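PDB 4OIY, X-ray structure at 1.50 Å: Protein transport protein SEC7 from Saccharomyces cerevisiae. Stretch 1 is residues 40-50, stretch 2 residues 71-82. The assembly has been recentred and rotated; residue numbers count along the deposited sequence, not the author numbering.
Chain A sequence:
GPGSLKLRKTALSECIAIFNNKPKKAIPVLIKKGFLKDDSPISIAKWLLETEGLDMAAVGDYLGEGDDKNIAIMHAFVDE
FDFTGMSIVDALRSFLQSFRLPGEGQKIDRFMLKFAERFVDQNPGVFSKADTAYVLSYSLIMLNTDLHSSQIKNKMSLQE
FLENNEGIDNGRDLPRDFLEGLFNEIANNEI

Stretch 1, residues 40-50: SPISIAKWLLE
Stretch 2 (71-82) IAIMHAFVDEFD

Helix 41-50 crosses the helix that already runs at Ile-71, at -57°, their axes 8.0 Å apart at closest approach. Small residues permit this closeness: Ala-45 points toward the partner, its CB 3.7 Å from Ala-76 CB and 3.5 Å from Phe-77 N, so methyl rests on backbone. The register follows, with CA to CA distances of 4.3 Å for Pro-41 and Ile-73 and 4.6 Å for Ala-45 and Phe-77.

Ile-73 (chi1 m, chi2 t) is a knob in the hollow formed by Pro-41, Ile-44, Ala-45 and Leu-48. Its CD1 meets Ile-44 CD1 at 3.7 Å, and its CG2 lies 4.3 Å from Leu-48 CD1. Pro-41 also covers Ala-76, CB to CB 4.0 Å.

Farther along, Phe-77 (chi1 t, chi2 89°) leaves its backbone sideways, but the ring end comes nearer to stretch 1: Leu-48 CB approaches the ring edge, 4.1 Å from Phe-77 CE1, while Leu-49 CD2 packs 3.5 Å from that same CE1. Leu-49 (m, t) also sets CD1 3.4 Å from Glu-80 CB.

Lys-46, extended through chi2 and chi3 before chi4 turns to m, brings NZ 3.0 Å from Glu-80 OE1 in a hydrogen-bonded salt bridge. One water donates to both Glu-80 OE1 and Glu-50 OE1. Ser-40 OG (chi1 p) caps the first helix, accepting from Ser-43 N at 3.2 Å.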

# COMPACT_ATOMS: atom_id res chain seq x y z
N SER A 40 -18.28 -9.35 -2.77
CA SER A 40 -17.13 -10.02 -3.38
C SER A 40 -15.88 -9.18 -3.16
O SER A 40 -15.98 -7.96 -3.03
CB SER A 40 -17.35 -10.24 -4.88
OG SER A 40 -17.27 -9.01 -5.59
N PRO A 41 -14.70 -9.83 -3.10
CA PRO A 41 -13.47 -9.07 -2.87
C PRO A 41 -13.26 -7.94 -3.86
O PRO A 41 -12.89 -6.84 -3.47
CB PRO A 41 -12.35 -10.12 -3.01
CG PRO A 41 -13.01 -11.45 -2.94
CD PRO A 41 -14.50 -11.28 -3.04
N ILE A 42 -13.51 -8.21 -5.14
CA ILE A 42 -13.31 -7.20 -6.17
C ILE A 42 -14.27 -6.00 -6.02
O ILE A 42 -13.84 -4.85 -6.15
CB ILE A 42 -13.38 -7.81 -7.59
CG1 ILE A 42 -12.19 -8.75 -7.80
CG2 ILE A 42 -13.36 -6.71 -8.65
CD1 ILE A 42 -12.33 -9.72 -8.95
N SER A 43 -15.54 -6.27 -5.71
CA SER A 43 -16.50 -5.19 -5.51
C SER A 43 -16.08 -4.29 -4.36
O SER A 43 -16.09 -3.07 -4.49
CB SER A 43 -17.90 -5.73 -5.27
OG SER A 43 -18.37 -6.39 -6.43
N ILE A 44 -15.69 -4.91 -3.25
CA ILE A 44 -15.28 -4.14 -2.08
C ILE A 44 -13.99 -3.37 -2.34
O ILE A 44 -13.89 -2.19 -2.02
CB ILE A 44 -15.13 -5.03 -0.83
CG1 ILE A 44 -16.47 -5.67 -0.43
CG2 ILE A 44 -14.60 -4.21 0.33
CD1 ILE A 44 -16.35 -6.73 0.64
N ALA A 45 -12.99 -4.03 -2.92
CA ALA A 45 -11.72 -3.37 -3.26
C ALA A 45 -11.93 -2.15 -4.16
O ALA A 45 -11.34 -1.09 -3.92
CB ALA A 45 -10.77 -4.36 -3.94
N LYS A 46 -12.77 -2.28 -5.18
CA LYS A 46 -13.03 -1.16 -6.07
C LYS A 46 -13.68 0.01 -5.33
O LYS A 46 -13.30 1.17 -5.54
CB LYS A 46 -13.90 -1.62 -7.24
CG LYS A 46 -13.15 -2.44 -8.28
CD LYS A 46 -14.07 -2.85 -9.42
CE LYS A 46 -13.35 -3.66 -10.48
NZ LYS A 46 -12.49 -2.82 -11.35
N TRP A 47 -14.63 -0.29 -4.45
CA TRP A 47 -15.28 0.74 -3.65
C TRP A 47 -14.29 1.48 -2.74
O TRP A 47 -14.32 2.71 -2.64
CB TRP A 47 -16.45 0.16 -2.84
CG TRP A 47 -17.26 1.22 -2.12
CD1 TRP A 47 -18.27 1.99 -2.64
CD2 TRP A 47 -17.10 1.64 -0.76
NE1 TRP A 47 -18.76 2.84 -1.68
CE2 TRP A 47 -18.05 2.66 -0.53
CE3 TRP A 47 -16.25 1.25 0.27
CZ2 TRP A 47 -18.17 3.29 0.71
CZ3 TRP A 47 -16.38 1.88 1.51
CH2 TRP A 47 -17.33 2.89 1.71
N LEU A 48 -13.38 0.74 -2.11
CA LEU A 48 -12.34 1.36 -1.29
C LEU A 48 -11.51 2.37 -2.09
O LEU A 48 -11.23 3.47 -1.61
CB LEU A 48 -11.42 0.29 -0.67
CG LEU A 48 -12.08 -0.67 0.34
CD1 LEU A 48 -11.10 -1.73 0.81
CD2 LEU A 48 -12.67 0.08 1.52
N LEU A 49 -11.15 2.01 -3.32
CA LEU A 49 -10.29 2.86 -4.15
C LEU A 49 -11.00 4.01 -4.84
O LEU A 49 -10.39 5.05 -5.12
CB LEU A 49 -9.57 2.00 -5.20
CG LEU A 49 -8.44 1.15 -4.61
CD1 LEU A 49 -8.03 0.04 -5.57
CD2 LEU A 49 -7.24 2.01 -4.24
N GLU A 50 -12.29 3.84 -5.11
CA GLU A 50 -13.07 4.84 -5.85
C GLU A 50 -13.67 5.92 -4.93
O GLU A 50 -13.95 7.04 -5.38
CB GLU A 50 -14.20 4.15 -6.64
CG GLU A 50 -13.83 3.65 -8.03
CD GLU A 50 -12.54 2.85 -8.12
OE1 GLU A 50 -12.61 1.62 -8.28
OE2 GLU A 50 -11.44 3.46 -8.05
N ILE A 71 -8.06 -10.88 3.74
CA ILE A 71 -6.87 -11.12 2.93
C ILE A 71 -7.25 -11.12 1.45
O ILE A 71 -6.55 -10.53 0.62
CB ILE A 71 -6.14 -12.42 3.35
CG1 ILE A 71 -5.53 -12.26 4.75
CG2 ILE A 71 -5.05 -12.78 2.34
CD1 ILE A 71 -4.99 -13.53 5.35
N ALA A 72 -8.36 -11.76 1.11
CA ALA A 72 -8.85 -11.81 -0.27
C ALA A 72 -9.18 -10.41 -0.80
O ALA A 72 -8.85 -10.08 -1.94
CB ALA A 72 -10.05 -12.74 -0.37
N ILE A 73 -9.81 -9.58 0.04
CA ILE A 73 -10.12 -8.20 -0.33
C ILE A 73 -8.83 -7.42 -0.55
O ILE A 73 -8.73 -6.64 -1.50
CB ILE A 73 -10.99 -7.49 0.76
CG1 ILE A 73 -12.37 -8.14 0.84
CG2 ILE A 73 -11.14 -6.00 0.45
CD1 ILE A 73 -13.11 -7.85 2.13
N MET A 74 -7.85 -7.62 0.33
CA MET A 74 -6.56 -6.94 0.18
C MET A 74 -5.88 -7.35 -1.12
O MET A 74 -5.30 -6.52 -1.81
CB MET A 74 -5.66 -7.21 1.38
CG MET A 74 -4.36 -6.42 1.37
SD MET A 74 -3.02 -7.29 0.54
CE MET A 74 -2.56 -8.38 1.88
N HIS A 75 -5.93 -8.64 -1.46
CA HIS A 75 -5.33 -9.08 -2.72
C HIS A 75 -6.01 -8.42 -3.92
O HIS A 75 -5.34 -7.96 -4.85
CB HIS A 75 -5.35 -10.60 -2.81
CG HIS A 75 -4.39 -11.26 -1.87
ND1 HIS A 75 -4.41 -12.62 -1.62
CD2 HIS A 75 -3.39 -10.75 -1.12
CE1 HIS A 75 -3.45 -12.91 -0.76
NE2 HIS A 75 -2.81 -11.80 -0.45
N ALA A 76 -7.34 -8.34 -3.87
CA ALA A 76 -8.10 -7.64 -4.91
C ALA A 76 -7.74 -6.16 -4.97
O ALA A 76 -7.67 -5.58 -6.04
CB ALA A 76 -9.59 -7.80 -4.69
N PHE A 77 -7.53 -5.55 -3.82
CA PHE A 77 -7.16 -4.14 -3.73
C PHE A 77 -5.85 -3.90 -4.48
O PHE A 77 -5.77 -3.01 -5.33
CB PHE A 77 -7.07 -3.77 -2.24
CG PHE A 77 -6.71 -2.34 -1.95
CD1 PHE A 77 -7.70 -1.38 -1.82
CD2 PHE A 77 -5.40 -1.99 -1.70
CE1 PHE A 77 -7.39 -0.08 -1.49
CE2 PHE A 77 -5.07 -0.68 -1.38
CZ PHE A 77 -6.07 0.27 -1.27
N VAL A 78 -4.84 -4.71 -4.19
CA VAL A 78 -3.55 -4.60 -4.88
C VAL A 78 -3.72 -4.87 -6.37
O VAL A 78 -3.10 -4.20 -7.19
CB VAL A 78 -2.47 -5.54 -4.29
CG1 VAL A 78 -1.13 -5.32 -4.97
CG2 VAL A 78 -2.32 -5.31 -2.79
N ASP A 79 -4.59 -5.82 -6.72
CA ASP A 79 -4.83 -6.16 -8.13
C ASP A 79 -5.41 -5.02 -8.96
O ASP A 79 -5.30 -5.05 -10.18
CB ASP A 79 -5.77 -7.37 -8.26
CG ASP A 79 -5.09 -8.69 -8.00
OD1 ASP A 79 -3.84 -8.75 -7.91
OD2 ASP A 79 -5.83 -9.70 -7.89
N GLU A 80 -6.04 -4.04 -8.31
CA GLU A 80 -6.60 -2.87 -9.00
C GLU A 80 -5.54 -1.86 -9.45
O GLU A 80 -5.82 -1.01 -10.29
CB GLU A 80 -7.64 -2.18 -8.13
CG GLU A 80 -8.88 -3.03 -7.92
CD GLU A 80 -9.63 -3.25 -9.22
OE1 GLU A 80 -9.94 -2.26 -9.90
OE2 GLU A 80 -9.90 -4.42 -9.56
N PHE A 81 -4.34 -1.95 -8.89
CA PHE A 81 -3.27 -1.02 -9.24
C PHE A 81 -2.63 -1.41 -10.56
O PHE A 81 -2.44 -2.60 -10.85
CB PHE A 81 -2.20 -0.98 -8.16
CG PHE A 81 -2.61 -0.23 -6.93
CD1 PHE A 81 -3.47 -0.81 -6.02
CD2 PHE A 81 -2.14 1.06 -6.70
CE1 PHE A 81 -3.86 -0.13 -4.89
CE2 PHE A 81 -2.55 1.76 -5.58
CZ PHE A 81 -3.40 1.15 -4.66
N ASP A 82 -2.30 -0.40 -11.36
CA ASP A 82 -1.53 -0.60 -12.57
C ASP A 82 -0.13 -0.03 -12.34
O ASP A 82 0.06 1.17 -12.37
CB ASP A 82 -2.20 0.09 -13.76
CG ASP A 82 -1.55 -0.28 -15.08
OD1 ASP A 82 -0.57 -1.07 -15.08
OD2 ASP A 82 -2.03 0.21 -16.13
O HOH W 1 -10.22 0.42 -8.73